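Local atomic coordinates of core protein P7 (Pseudomonas phage phi12, PDB entry 2Q82), a protein that is a structural core protein of the phage, probably a component of the inner procapsid as in related cystoviruses. Residues M27-N32 with P92-S97; T39-M44 with P58-L63; V88-G93 with E109-R114. All blocks are in the same frame, centred on the assembly; numbering follows the deposited sequence.

Interaction 1 of 3, residues M27-N32 with P92-S97; sequences MVMSHN and PGQQPS
At the carboxyl end of the parallel sheet, strand 25-30 runs out into a loop that the loop before helix 98-103 crosses, and Ser30, His31 and Asn32 meet Gln94 to Ser97 there. The touching parts of the two segments run 84° apart, end to end. Gln94 reaches in with its chain extended and CG anti to the backbone N. Its NE2 gives a nearly straight hydrogen bond to Ser30 O at 2.9 Å. That carbonyl lies close to the amide plane of Gln94. Met29, a selenomethionine, and Gln94 reach toward each other tip to tip, the Met29 methyl CE lying 3.5 Å from Gln94 CG. Gln94 OE1 accepts from Val91 N, which fixes the amide at both ends.

His31 uses its ring as an acceptor. Gln95 N points at ND1 from 2.8 Å, almost exactly in the ring plane, at 168°. This is consistent with ND1 being unprotonated. The other ring nitrogen, NE2, is bonded to Asp34 O. Next along the chain, Asn32 N binds Gln95 O at 2.9 Å.

Ser30 OG, anti to its own backbone N, accepts from Ser97 N at 2.9 Å and also bonds Asp101 OD1. Asn32 ND2 lies 3.3 Å from Ser97 CB, while Asn32 OD1 is held by Asp65 N. A water joins Pro96 O to Asn32 ND2, the latter bond being weak. Ser97 OG takes Val100 N and also bonds Asp65 OD1. This is the serine N-cap of helix 98-103, set beside a strand end as in parallel alpha/beta folds.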
loop_
_atom_site.group_PDB
_atom_site.type_symbol
_atom_site.label_atom_id
_atom_site.label_comp_id
_atom_site.label_asym_id
_atom_site.label_seq_id
_atom_site.Cartn_x
_atom_site.Cartn_y
_atom_site.Cartn_z
HETATM N N MSE A 27 11.377 0.919 -7.139
HETATM C CA MSE A 27 11.420 0.551 -8.545
HETATM C C MSE A 27 10.479 -0.588 -8.743
HETATM O O MSE A 27 10.384 -1.509 -7.939
HETATM C CB MSE A 27 12.735 0.015 -9.077
HETATM C CG MSE A 27 13.982 0.447 -8.454
HETATM SE SE MSE A 27 14.505 2.112 -9.141
HETATM C CE MSE A 27 13.719 2.957 -7.646
ATOM N N VAL A 28 9.868 -0.530 -9.911
ATOM C CA VAL A 28 8.891 -1.477 -10.329
ATOM C C VAL A 28 9.262 -2.091 -11.656
ATOM O O VAL A 28 9.474 -1.396 -12.644
ATOM C CB VAL A 28 7.577 -0.776 -10.419
ATOM C CG1 VAL A 28 6.637 -1.548 -11.255
ATOM C CG2 VAL A 28 7.045 -0.575 -9.032
HETATM N N MSE A 29 9.290 -3.413 -11.679
HETATM C CA MSE A 29 9.688 -4.120 -12.877
HETATM C C MSE A 29 8.659 -5.100 -13.448
HETATM O O MSE A 29 8.262 -6.046 -12.773
HETATM C CB MSE A 29 10.994 -4.855 -12.571
HETATM C CG MSE A 29 11.455 -5.814 -13.628
HETATM SE SE MSE A 29 12.851 -7.031 -12.980
HETATM C CE MSE A 29 13.111 -7.965 -14.675
ATOM N N SER A 30 8.245 -4.867 -14.696
ATOM C CA SER A 30 7.301 -5.746 -15.374
ATOM C C SER A 30 8.050 -6.994 -15.798
ATOM O O SER A 30 8.986 -6.921 -16.601
ATOM C CB SER A 30 6.717 -5.089 -16.607
ATOM O OG SER A 30 5.887 -6.007 -17.299
ATOM N N HIS A 31 7.616 -8.143 -15.293
ATOM C CA HIS A 31 8.327 -9.369 -15.590
ATOM C C HIS A 31 7.633 -10.640 -15.102
ATOM O O HIS A 31 7.179 -10.708 -13.963
ATOM C CB HIS A 31 9.706 -9.259 -14.950
ATOM C CG HIS A 31 10.530 -10.498 -15.037
ATOM N ND1 HIS A 31 11.176 -10.887 -16.202
ATOM C CD2 HIS A 31 10.852 -11.425 -14.114
ATOM C CE1 HIS A 31 11.853 -11.988 -15.977
ATOM N NE2 HIS A 31 11.675 -12.347 -14.712
ATOM N N ASN A 32 7.562 -11.633 -15.984
ATOM C CA ASN A 32 6.979 -12.936 -15.665
ATOM C C ASN A 32 8.130 -13.905 -15.675
ATOM O O ASN A 32 8.960 -13.852 -16.576
ATOM C CB ASN A 32 6.004 -13.401 -16.737
ATOM C CG ASN A 32 4.693 -12.689 -16.670
ATOM O OD1 ASN A 32 4.076 -12.617 -15.613
ATOM N ND2 ASN A 32 4.247 -12.166 -17.798
ATOM N N PRO A 92 18.653 -7.122 -17.428
ATOM C CA PRO A 92 19.049 -8.318 -18.172
ATOM C C PRO A 92 18.195 -9.509 -17.859
ATOM O O PRO A 92 18.041 -9.854 -16.703
ATOM C CB PRO A 92 20.506 -8.523 -17.769
ATOM C CG PRO A 92 20.937 -7.267 -17.249
ATOM C CD PRO A 92 19.774 -6.563 -16.661
ATOM N N GLY A 93 17.625 -10.127 -18.896
ATOM C CA GLY A 93 16.792 -11.300 -18.694
ATOM C C GLY A 93 15.328 -10.968 -18.488
ATOM O O GLY A 93 14.501 -11.861 -18.348
ATOM N N GLN A 94 14.998 -9.684 -18.475
ATOM C CA GLN A 94 13.618 -9.267 -18.272
ATOM C C GLN A 94 12.661 -9.795 -19.347
ATOM O O GLN A 94 12.949 -9.713 -20.535
ATOM C CB GLN A 94 13.557 -7.744 -18.212
ATOM C CG GLN A 94 12.182 -7.168 -17.935
ATOM C CD GLN A 94 12.244 -5.675 -17.659
ATOM O OE1 GLN A 94 13.296 -5.052 -17.808
ATOM N NE2 GLN A 94 11.123 -5.096 -17.255
ATOM N N GLN A 95 11.528 -10.346 -18.907
ATOM C CA GLN A 95 10.483 -10.869 -19.798
ATOM C C GLN A 95 9.201 -10.183 -19.386
ATOM O O GLN A 95 8.409 -10.727 -18.618
ATOM C CB GLN A 95 10.272 -12.355 -19.618
ATOM C CG GLN A 95 11.519 -13.141 -19.724
ATOM C CD GLN A 95 11.242 -14.613 -19.737
ATOM O OE1 GLN A 95 10.853 -15.198 -18.724
ATOM N NE2 GLN A 95 11.422 -15.229 -20.897
ATOM N N PRO A 96 8.984 -8.975 -19.902
ATOM C CA PRO A 96 7.814 -8.159 -19.612
ATOM C C PRO A 96 6.455 -8.784 -19.781
ATOM O O PRO A 96 6.188 -9.530 -20.730
ATOM C CB PRO A 96 7.960 -6.975 -20.553
ATOM C CG PRO A 96 9.398 -6.885 -20.794
ATOM C CD PRO A 96 9.859 -8.309 -20.874
ATOM N N SER A 97 5.585 -8.412 -18.853
ATOM C CA SER A 97 4.204 -8.835 -18.873
ATOM C C SER A 97 3.490 -7.747 -19.640
ATOM O O SER A 97 3.550 -6.575 -19.271
ATOM C CB SER A 97 3.629 -8.903 -17.468
ATOM O OG SER A 97 2.225 -8.708 -17.509
HETATM O O HOH W 1 8.918 -2.718 -16.309
HETATM O O HOH W 2 5.930 -12.353 -20.641
#

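Interaction 2 of 3, residues T39-M44 with P58-L63; sequences TGFNVM and PAVAVL
Strands 42-44 and 59-63 run parallel, their axes 10° apart and 4.7 Å at closest approach. Asn42 pairs with Ala59, Val43 with Val60 and Met44 with Ala61. Four backbone hydrogen bonds alternate across the pair. Asn42 N binds Pro58 O at 2.8 Å, and Asn42 O takes Val60 N at 2.8 Å. Met44 N then binds Val60 O at 3.0 Å, and Met44 O takes Val62 N at 2.9 Å. Asn42 and Met44 thus turn both their N-H and their C=O to the partner strand.

The side chains of Val43 and Val60 share one face of the sheet. They lie side by side and point the same way, CG2 of Val43 facing CB of Val60. Further on, Val43 CG1 meets Val62 CG2 at 3.8 Å, the two side chains crossing obliquely.

Phe41 lies ahead of the paired strand. Its CG is anti to the carbonyl carbon (chi1 -80°), which starts the ring from the side of the backbone N. The Phe41 side chain crosses those of Pro58 and Val60 at about a right angle. Its CE2 rests 3.6 Å from Pro58 CB, and the neighbouring CD2 is 3.7 Å from Val60 CG2. Before it, Gly40 O touches Pro58 CG.

On the other face Asn42 touches Val55, and so does the poorly ordered Met44 as modelled. Strand 42-45 is the outermost strand on this side of the sheet within the chain. Strand 25-30 borders strand 59-63 on its other edge, and Phe41 reaches Met27 of that strand as well as Leu116 and Ile119 of helix 112-127.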
loop_
_atom_site.group_PDB
_atom_site.type_symbol
_atom_site.label_atom_id
_atom_site.label_comp_id
_atom_site.label_asym_id
_atom_site.label_seq_id
_atom_site.Cartn_x
_atom_site.Cartn_y
_atom_site.Cartn_z
ATOM N N THR A 39 22.437 -6.112 -8.619
ATOM C CA THR A 39 23.401 -5.603 -7.683
ATOM C C THR A 39 22.928 -4.465 -6.789
ATOM O O THR A 39 22.431 -3.444 -7.261
ATOM C CB THR A 39 24.653 -5.160 -8.422
ATOM O OG1 THR A 39 25.272 -6.302 -9.020
ATOM C CG2 THR A 39 25.610 -4.487 -7.471
ATOM N N GLY A 40 23.096 -4.653 -5.487
ATOM C CA GLY A 40 22.713 -3.622 -4.548
ATOM C C GLY A 40 21.225 -3.423 -4.340
ATOM O O GLY A 40 20.820 -2.479 -3.669
ATOM N N PHE A 41 20.406 -4.294 -4.913
ATOM C CA PHE A 41 18.964 -4.163 -4.749
ATOM C C PHE A 41 18.300 -5.393 -4.207
ATOM O O PHE A 41 18.660 -6.502 -4.577
ATOM C CB PHE A 41 18.280 -3.861 -6.071
ATOM C CG PHE A 41 18.369 -2.454 -6.454
ATOM C CD1 PHE A 41 19.520 -1.964 -7.061
ATOM C CD2 PHE A 41 17.332 -1.586 -6.160
ATOM C CE1 PHE A 41 19.642 -0.619 -7.351
ATOM C CE2 PHE A 41 17.434 -0.240 -6.441
ATOM C CZ PHE A 41 18.591 0.254 -7.043
ATOM N N ASN A 42 17.313 -5.204 -3.342
ATOM C CA ASN A 42 16.569 -6.353 -2.862
ATOM C C ASN A 42 15.546 -6.536 -3.962
ATOM O O ASN A 42 14.885 -5.586 -4.360
ATOM C CB ASN A 42 15.866 -6.058 -1.552
ATOM C CG ASN A 42 16.833 -5.764 -0.447
ATOM O OD1 ASN A 42 17.813 -6.478 -0.264
ATOM N ND2 ASN A 42 16.566 -4.707 0.303
ATOM N N VAL A 43 15.425 -7.751 -4.463
ATOM C CA VAL A 43 14.507 -8.011 -5.547
ATOM C C VAL A 43 13.407 -8.944 -5.100
ATOM O O VAL A 43 13.667 -9.931 -4.421
ATOM C CB VAL A 43 15.253 -8.599 -6.720
ATOM C CG1 VAL A 43 14.290 -9.021 -7.801
ATOM C CG2 VAL A 43 16.226 -7.567 -7.244
HETATM N N MSE A 44 12.176 -8.672 -5.498
HETATM C CA MSE A 44 11.140 -9.519 -4.982
HETATM C C MSE A 44 9.832 -9.479 -5.743
HETATM O O MSE A 44 9.301 -8.406 -6.015
HETATM C CB MSE A 44 10.921 -9.109 -3.539
HETATM C CG MSE A 44 9.970 -9.954 -2.781
HETATM SE SE MSE A 44 10.702 -11.469 -1.778
HETATM C CE MSE A 44 12.594 -11.539 -2.248
ATOM N N PRO A 58 17.111 -0.235 -0.745
ATOM C CA PRO A 58 16.745 -0.236 -2.171
ATOM C C PRO A 58 16.102 -1.497 -2.655
ATOM O O PRO A 58 16.657 -2.582 -2.511
ATOM C CB PRO A 58 18.048 0.050 -2.867
ATOM C CG PRO A 58 19.019 -0.287 -1.907
ATOM C CD PRO A 58 18.480 0.264 -0.656
ATOM N N ALA A 59 14.981 -1.337 -3.334
ATOM C CA ALA A 59 14.231 -2.488 -3.752
ATOM C C ALA A 59 13.684 -2.435 -5.126
ATOM O O ALA A 59 13.433 -1.357 -5.647
ATOM C CB ALA A 59 13.056 -2.577 -2.822
ATOM N N VAL A 60 13.510 -3.610 -5.718
ATOM C CA VAL A 60 12.888 -3.722 -7.029
ATOM C C VAL A 60 11.716 -4.676 -6.806
ATOM O O VAL A 60 11.905 -5.827 -6.427
ATOM C CB VAL A 60 13.798 -4.320 -8.094
ATOM C CG1 VAL A 60 13.005 -4.555 -9.375
ATOM C CG2 VAL A 60 14.950 -3.370 -8.369
ATOM N N ALA A 61 10.503 -4.170 -6.996
ATOM C CA ALA A 61 9.317 -4.990 -6.857
ATOM C C ALA A 61 9.028 -5.498 -8.258
ATOM O O ALA A 61 8.908 -4.713 -9.197
ATOM C CB ALA A 61 8.151 -4.168 -6.351
ATOM N N VAL A 62 8.926 -6.819 -8.381
ATOM C CA VAL A 62 8.678 -7.464 -9.654
ATOM C C VAL A 62 7.215 -7.819 -9.815
ATOM O O VAL A 62 6.647 -8.558 -9.009
ATOM C CB VAL A 62 9.514 -8.738 -9.786
ATOM C CG1 VAL A 62 9.363 -9.321 -11.184
ATOM C CG2 VAL A 62 10.967 -8.425 -9.488
ATOM N N LEU A 63 6.625 -7.292 -10.879
ATOM C CA LEU A 63 5.234 -7.532 -11.169
ATOM C C LEU A 63 4.988 -8.279 -12.447
ATOM O O LEU A 63 5.467 -7.894 -13.503
ATOM C CB LEU A 63 4.497 -6.184 -11.271
ATOM C CG LEU A 63 4.100 -5.547 -9.931
ATOM C CD1 LEU A 63 5.284 -5.217 -9.162
ATOM C CD2 LEU A 63 3.308 -4.320 -10.152
#

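Interaction 3 of 3, residues V88-G93 with E109-R114; sequences VVDVPG and EVSMVR
Val89 lays its two methyls against the side chain of Glu109, which it crosses at about a right angle. Val89 CG1 is 3.4 Å from Glu109 OE1, and CG2 is 3.9 Å from Glu109 CB. The Glu109 chain is extended beyond CG. Its other oxygen, OE2, has a long, weak ion pair with Arg87.

The backbones pair in parallel, Val88 with Val110 and Val89 with Ser111. Val89 N binds Val110 O at 2.8 Å. Val89 O takes Met112 N at 2.8 Å in a bond of 177°, so the last strand bond is made with the first residue of the helix.

Selenomethionine Met112 turns its CB toward segment 88-93. Its CB meets Val91 CG2 at 3.6 Å, the two side chains pointing the same way. The chain then bends at chi2 (79°), and SE comes to 4.1 Å from Val88 CG1.

Ser111 is the N-cap of the helix. Its OG accepts weakly from Val113 N at 3.2 Å. The same OG lies 3.2 Å from Asp90 OD2, a weak contact.

The pair closes the beta-alpha-beta unit of strand 84-89, helix 98-103 and strand 109-111. Strand 25-30 flanks strand 84-89 on its other side, where Met27 and Met29 touch Val88, and helix 112-127 leads on from the outermost strand.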
loop_
_atom_site.group_PDB
_atom_site.type_symbol
_atom_site.label_atom_id
_atom_site.label_comp_id
_atom_site.label_asym_id
_atom_site.label_seq_id
_atom_site.Cartn_x
_atom_site.Cartn_y
_atom_site.Cartn_z
ATOM N N VAL A 88 11.028 0.362 -14.274
ATOM C CA VAL A 88 12.304 0.036 -14.882
ATOM C C VAL A 88 12.299 -1.005 -15.972
ATOM O O VAL A 88 11.557 -1.988 -15.947
ATOM C CB VAL A 88 13.349 -0.387 -13.842
ATOM C CG1 VAL A 88 13.564 0.729 -12.858
ATOM C CG2 VAL A 88 12.916 -1.659 -13.139
ATOM N N VAL A 89 13.174 -0.764 -16.931
ATOM C CA VAL A 89 13.339 -1.646 -18.055
ATOM C C VAL A 89 14.810 -1.913 -18.303
ATOM O O VAL A 89 15.680 -1.371 -17.636
ATOM C CB VAL A 89 12.726 -1.056 -19.324
ATOM C CG1 VAL A 89 11.217 -0.996 -19.174
ATOM C CG2 VAL A 89 13.302 0.330 -19.597
ATOM N N ASP A 90 15.056 -2.754 -19.292
ATOM C CA ASP A 90 16.389 -3.131 -19.697
ATOM C C ASP A 90 17.114 -3.909 -18.633
ATOM O O ASP A 90 18.333 -3.854 -18.550
ATOM C CB ASP A 90 17.222 -1.908 -20.073
ATOM C CG ASP A 90 16.699 -1.208 -21.304
ATOM O OD1 ASP A 90 16.069 -1.877 -22.152
ATOM O OD2 ASP A 90 16.935 0.009 -21.434
ATOM N N VAL A 91 16.365 -4.620 -17.791
ATOM C CA VAL A 91 17.002 -5.439 -16.776
ATOM C C VAL A 91 17.397 -6.686 -17.557
ATOM O O VAL A 91 16.583 -7.272 -18.259
ATOM C CB VAL A 91 16.046 -5.803 -15.653
ATOM C CG1 VAL A 91 16.724 -6.780 -14.721
ATOM C CG2 VAL A 91 15.635 -4.538 -14.890
ATOM N N PRO A 92 18.653 -7.122 -17.428
ATOM C CA PRO A 92 19.049 -8.318 -18.172
ATOM C C PRO A 92 18.195 -9.509 -17.859
ATOM O O PRO A 92 18.041 -9.854 -16.703
ATOM C CB PRO A 92 20.506 -8.523 -17.769
ATOM C CG PRO A 92 20.937 -7.267 -17.249
ATOM C CD PRO A 92 19.774 -6.563 -16.661
ATOM N N GLY A 93 17.625 -10.127 -18.896
ATOM C CA GLY A 93 16.792 -11.300 -18.694
ATOM C C GLY A 93 15.328 -10.968 -18.488
ATOM O O GLY A 93 14.501 -11.861 -18.348
ATOM N N GLU A 109 9.350 4.830 -18.737
ATOM C CA GLU A 109 10.296 3.727 -18.621
ATOM C C GLU A 109 11.686 4.249 -18.330
ATOM O O GLU A 109 12.189 5.111 -19.043
ATOM C CB GLU A 109 10.371 2.940 -19.920
ATOM C CG GLU A 109 9.076 2.328 -20.365
ATOM C CD GLU A 109 9.234 1.495 -21.618
ATOM O OE1 GLU A 109 10.313 0.892 -21.798
ATOM O OE2 GLU A 109 8.275 1.431 -22.411
ATOM N N VAL A 110 12.322 3.711 -17.302
ATOM C CA VAL A 110 13.654 4.144 -16.975
ATOM C C VAL A 110 14.574 2.952 -17.113
ATOM O O VAL A 110 14.231 1.851 -16.695
ATOM C CB VAL A 110 13.695 4.686 -15.570
ATOM C CG1 VAL A 110 15.118 4.885 -15.128
ATOM C CG2 VAL A 110 12.926 5.987 -15.527
ATOM N N SER A 111 15.738 3.159 -17.711
ATOM C CA SER A 111 16.644 2.042 -17.889
ATOM C C SER A 111 17.401 1.689 -16.627
ATOM O O SER A 111 18.081 2.516 -16.026
ATOM C CB SER A 111 17.625 2.291 -19.030
ATOM O OG SER A 111 18.635 1.304 -19.032
HETATM N N MSE A 112 17.272 0.432 -16.228
HETATM C CA MSE A 112 17.939 -0.037 -15.035
HETATM C C MSE A 112 19.453 0.062 -15.176
HETATM O O MSE A 112 20.165 0.199 -14.195
HETATM C CB MSE A 112 17.577 -1.479 -14.750
HETATM C CG MSE A 112 18.124 -1.969 -13.419
HETATM SE SE MSE A 112 16.994 -1.337 -11.946
HETATM C CE MSE A 112 18.281 -1.005 -10.504
ATOM N N VAL A 113 19.934 -0.028 -16.407
ATOM C CA VAL A 113 21.364 0.063 -16.661
ATOM C C VAL A 113 21.871 1.458 -16.257
ATOM O O VAL A 113 22.927 1.607 -15.655
ATOM C CB VAL A 113 21.659 -0.193 -18.121
ATOM C CG1 VAL A 113 23.118 0.107 -18.424
ATOM C CG2 VAL A 113 21.333 -1.638 -18.453
ATOM N N ARG A 114 21.090 2.466 -16.614
ATOM C CA ARG A 114 21.463 3.827 -16.262
ATOM C C ARG A 114 21.412 3.979 -14.762
ATOM O O ARG A 114 22.310 4.587 -14.188
ATOM C CB ARG A 114 20.491 4.794 -16.931
ATOM C CG ARG A 114 20.499 6.184 -16.358
ATOM C CD ARG A 114 21.358 7.133 -17.110
ATOM N NE ARG A 114 22.626 6.533 -17.490
ATOM C CZ ARG A 114 23.791 6.913 -16.985
ATOM N NH1 ARG A 114 23.832 7.884 -16.090
ATOM N NH2 ARG A 114 24.911 6.334 -17.397
#

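All three contacts reach one parallel sheet. Strand 25-30 of interaction 1 lies between strands 59-63 and 84-89. The centre of interaction 1 is about 11 Å from that of interaction 2 and about 9 Å from that of interaction 3. Its strand is hydrogen-bonded to both neighbours, probably by Met29 O to Leu63 N at 2.8 Å on one side and Val28 O to Val88 N at 2.9 Å on the other. Interactions 1 and 3 also share Pro92 and Gly93. Interactions 2 and 3 are at the two outer strands, with centres about 12 Å apart. They still meet where Phe41 CE1 touches Met112 CE at 3.5 Å. Along the chain, interaction 2 is nested within the loop closed by interaction 1.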